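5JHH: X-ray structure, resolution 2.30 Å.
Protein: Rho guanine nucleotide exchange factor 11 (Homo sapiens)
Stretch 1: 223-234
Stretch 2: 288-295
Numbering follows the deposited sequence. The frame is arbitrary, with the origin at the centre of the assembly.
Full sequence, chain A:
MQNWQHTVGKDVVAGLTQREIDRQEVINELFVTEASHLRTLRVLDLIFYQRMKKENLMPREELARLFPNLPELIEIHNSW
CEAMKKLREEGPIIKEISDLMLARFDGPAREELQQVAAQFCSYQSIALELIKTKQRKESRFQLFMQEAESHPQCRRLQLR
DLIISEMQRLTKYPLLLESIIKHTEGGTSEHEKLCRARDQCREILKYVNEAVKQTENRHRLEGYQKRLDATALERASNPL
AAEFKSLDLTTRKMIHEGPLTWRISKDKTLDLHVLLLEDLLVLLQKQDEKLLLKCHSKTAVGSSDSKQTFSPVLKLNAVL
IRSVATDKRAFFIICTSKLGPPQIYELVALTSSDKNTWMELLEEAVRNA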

# COMPACT_ATOMS: atom_id res chain seq x y z
N GLY A 223 -19.72 10.19 -6.55
CA GLY A 223 -19.65 11.43 -5.79
C GLY A 223 -19.34 12.59 -6.72
O GLY A 223 -19.90 13.66 -6.58
N TYR A 224 -18.42 12.36 -7.65
CA TYR A 224 -18.10 13.35 -8.66
C TYR A 224 -19.29 13.69 -9.53
O TYR A 224 -19.44 14.82 -9.88
CB TYR A 224 -17.00 12.89 -9.58
CG TYR A 224 -15.64 12.82 -8.96
CD1 TYR A 224 -15.39 13.27 -7.68
CD2 TYR A 224 -14.59 12.29 -9.68
CE1 TYR A 224 -14.12 13.20 -7.14
CE2 TYR A 224 -13.33 12.21 -9.15
CZ TYR A 224 -13.12 12.64 -7.88
OH TYR A 224 -11.84 12.57 -7.39
N GLN A 225 -20.09 12.70 -9.91
CA GLN A 225 -21.24 12.93 -10.76
C GLN A 225 -22.21 13.95 -10.15
O GLN A 225 -22.56 14.92 -10.80
CB GLN A 225 -21.97 11.61 -11.02
CG GLN A 225 -23.01 11.70 -12.13
CD GLN A 225 -22.40 12.21 -13.42
OE1 GLN A 225 -21.26 11.88 -13.76
NE2 GLN A 225 -23.14 13.03 -14.13
N LYS A 226 -22.62 13.74 -8.90
CA LYS A 226 -23.37 14.74 -8.13
C LYS A 226 -22.83 16.16 -8.24
O LYS A 226 -23.58 17.10 -8.33
CB LYS A 226 -23.41 14.35 -6.64
CG LYS A 226 -24.47 13.32 -6.31
CD LYS A 226 -24.34 12.72 -4.92
CE LYS A 226 -25.04 11.35 -4.85
NZ LYS A 226 -25.52 10.99 -3.49
N ARG A 227 -21.51 16.29 -8.19
CA ARG A 227 -20.86 17.58 -8.19
C ARG A 227 -20.55 18.08 -9.57
O ARG A 227 -20.01 19.17 -9.74
CB ARG A 227 -19.54 17.46 -7.47
CG ARG A 227 -19.69 17.10 -6.01
CD ARG A 227 -18.39 16.57 -5.48
NE ARG A 227 -17.29 17.45 -5.83
CZ ARG A 227 -16.02 17.15 -5.59
NH1 ARG A 227 -15.68 15.98 -5.05
NH2 ARG A 227 -15.06 18.00 -5.92
N LEU A 228 -20.83 17.24 -10.55
CA LEU A 228 -20.62 17.60 -11.93
C LEU A 228 -21.66 18.61 -12.32
O LEU A 228 -22.86 18.39 -12.13
CB LEU A 228 -20.79 16.40 -12.83
CG LEU A 228 -20.41 16.57 -14.31
CD1 LEU A 228 -18.93 16.87 -14.53
CD2 LEU A 228 -20.81 15.32 -15.08
N ASP A 229 -21.17 19.68 -12.93
CA ASP A 229 -21.99 20.66 -13.60
C ASP A 229 -21.49 20.73 -15.04
O ASP A 229 -20.42 21.28 -15.28
CB ASP A 229 -21.81 22.01 -12.91
CG ASP A 229 -22.48 23.17 -13.64
OD1 ASP A 229 -22.78 23.06 -14.85
OD2 ASP A 229 -22.67 24.22 -13.00
N ALA A 230 -22.24 20.12 -15.96
CA ALA A 230 -21.96 20.21 -17.40
C ALA A 230 -22.98 21.15 -18.06
O ALA A 230 -23.53 20.84 -19.12
CB ALA A 230 -22.04 18.84 -18.05
N THR A 231 -23.20 22.30 -17.43
CA THR A 231 -24.29 23.19 -17.80
C THR A 231 -23.89 24.06 -19.00
O THR A 231 -24.57 24.06 -20.02
CB THR A 231 -24.73 24.03 -16.59
OG1 THR A 231 -26.14 23.96 -16.50
CG2 THR A 231 -24.22 25.48 -16.62
N ALA A 232 -22.73 24.70 -18.93
CA ALA A 232 -22.26 25.50 -20.05
C ALA A 232 -22.15 24.71 -21.38
O ALA A 232 -21.81 25.27 -22.40
CB ALA A 232 -20.92 26.12 -19.69
N LEU A 233 -22.40 23.40 -21.35
CA LEU A 233 -22.39 22.60 -22.56
C LEU A 233 -23.80 22.22 -22.96
O LEU A 233 -24.00 21.61 -24.01
CB LEU A 233 -21.54 21.34 -22.36
CG LEU A 233 -20.03 21.60 -22.26
CD1 LEU A 233 -19.66 22.16 -20.90
CD2 LEU A 233 -19.22 20.34 -22.49
N GLU A 234 -24.78 22.54 -22.12
CA GLU A 234 -26.19 22.50 -22.50
C GLU A 234 -26.48 23.44 -23.68
O GLU A 234 -27.40 23.18 -24.46
CB GLU A 234 -27.11 22.92 -21.34
CG GLU A 234 -28.36 23.68 -21.77
CD GLU A 234 -28.92 24.55 -20.66
OE1 GLU A 234 -29.17 25.75 -20.92
OE2 GLU A 234 -29.09 24.04 -19.53
N ASP A 288 -15.46 25.88 -5.93
CA ASP A 288 -15.97 25.43 -4.64
C ASP A 288 -15.96 23.91 -4.63
O ASP A 288 -14.89 23.30 -4.72
CB ASP A 288 -17.38 25.99 -4.34
CG ASP A 288 -17.35 27.41 -3.78
OD1 ASP A 288 -16.25 28.00 -3.66
OD2 ASP A 288 -18.43 27.94 -3.46
N GLU A 289 -17.14 23.32 -4.55
CA GLU A 289 -17.26 21.91 -4.41
C GLU A 289 -17.83 21.37 -5.70
O GLU A 289 -18.24 20.23 -5.76
CB GLU A 289 -18.16 21.55 -3.22
CG GLU A 289 -17.70 20.29 -2.48
CD GLU A 289 -16.34 20.44 -1.79
OE1 GLU A 289 -16.24 21.29 -0.87
OE2 GLU A 289 -15.38 19.70 -2.13
N LYS A 290 -17.86 22.20 -6.73
CA LYS A 290 -18.46 21.76 -7.97
C LYS A 290 -17.35 21.50 -8.98
O LYS A 290 -16.23 21.99 -8.83
CB LYS A 290 -19.51 22.76 -8.46
CG LYS A 290 -20.70 22.89 -7.47
CD LYS A 290 -22.06 22.60 -8.12
CE LYS A 290 -22.57 21.17 -7.89
NZ LYS A 290 -23.26 20.59 -9.10
N LEU A 291 -17.65 20.62 -9.93
CA LEU A 291 -16.71 20.22 -10.98
C LEU A 291 -17.32 20.66 -12.28
O LEU A 291 -18.32 20.10 -12.75
CB LEU A 291 -16.48 18.69 -11.01
CG LEU A 291 -15.89 18.08 -9.74
CD1 LEU A 291 -15.95 16.56 -9.76
CD2 LEU A 291 -14.48 18.57 -9.48
N LEU A 292 -16.71 21.70 -12.85
CA LEU A 292 -17.28 22.38 -13.98
C LEU A 292 -16.72 21.84 -15.25
O LEU A 292 -15.51 21.95 -15.52
CB LEU A 292 -16.93 23.86 -13.92
CG LEU A 292 -17.55 24.66 -12.79
CD1 LEU A 292 -17.31 26.13 -13.12
CD2 LEU A 292 -19.04 24.35 -12.61
N LEU A 293 -17.62 21.29 -16.06
CA LEU A 293 -17.28 20.93 -17.41
C LEU A 293 -17.65 22.13 -18.29
O LEU A 293 -18.83 22.53 -18.35
CB LEU A 293 -18.08 19.69 -17.79
CG LEU A 293 -17.51 18.78 -18.87
CD1 LEU A 293 -16.06 18.44 -18.60
CD2 LEU A 293 -18.34 17.50 -18.98
N LYS A 294 -16.64 22.73 -18.94
CA LYS A 294 -16.74 24.07 -19.54
C LYS A 294 -15.69 24.33 -20.62
O LYS A 294 -14.50 24.06 -20.41
CB LYS A 294 -16.54 25.11 -18.44
CG LYS A 294 -17.43 26.34 -18.54
CD LYS A 294 -17.06 27.38 -17.48
CE LYS A 294 -15.64 27.88 -17.68
NZ LYS A 294 -15.39 29.16 -16.96
N CYS A 295 -16.12 24.94 -21.74
CA CYS A 295 -15.22 25.33 -22.85
C CYS A 295 -14.22 26.46 -22.49
O CYS A 295 -14.43 27.21 -21.54
CB CYS A 295 -16.02 25.70 -24.10
SG CYS A 295 -16.48 24.29 -25.14
O HOH W 1 -20.38 23.92 -17.07

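Leaving the helix, stretch 1 runs beside stretch 2 as a short parallel bridge: Leu 228 pairs with Leu 291 and Asp 229 with Leu 292, at CA-CA separations of 4.8 and 5.0 Å. The hydrogen bonds alternate as a parallel register requires. Leu 291 N donates to Arg 227 O (2.8 Å, 167°), Asp 229 N to Leu 291 O (2.9 Å, 176°), and Leu 293 N to Asp 229 O (2.9 Å, 163°), so Leu 291 is bonded through both its amide and its carbonyl.

Leu 291 has the largest covered area, 111 Å². Its side chain lies on the same sheet face as that of Leu 228, and its CD1 reaches Tyr 224 CB at 3.8 Å, joining strand to helix through apolar contact.

Arg 227, covered over 109 Å², adds a side-chain anchor: its NE donates to Glu 289 O at 2.9 Å (139°). Its guanidinium is sandwiched, with Leu 291 CD1 over one face and Glu 289 OE2 over the opposite face. Because OE2 lies well out of plane, 4.2 Å from Arg 227 NH2, the attraction is one of charge without a directed N-H.

Leu 293, covered over 94 Å², points toward stretch 1, where its CD2 meets Ala 230 CB at 4.0 Å and its CB lies 4.4 Å from Leu 228 CD1.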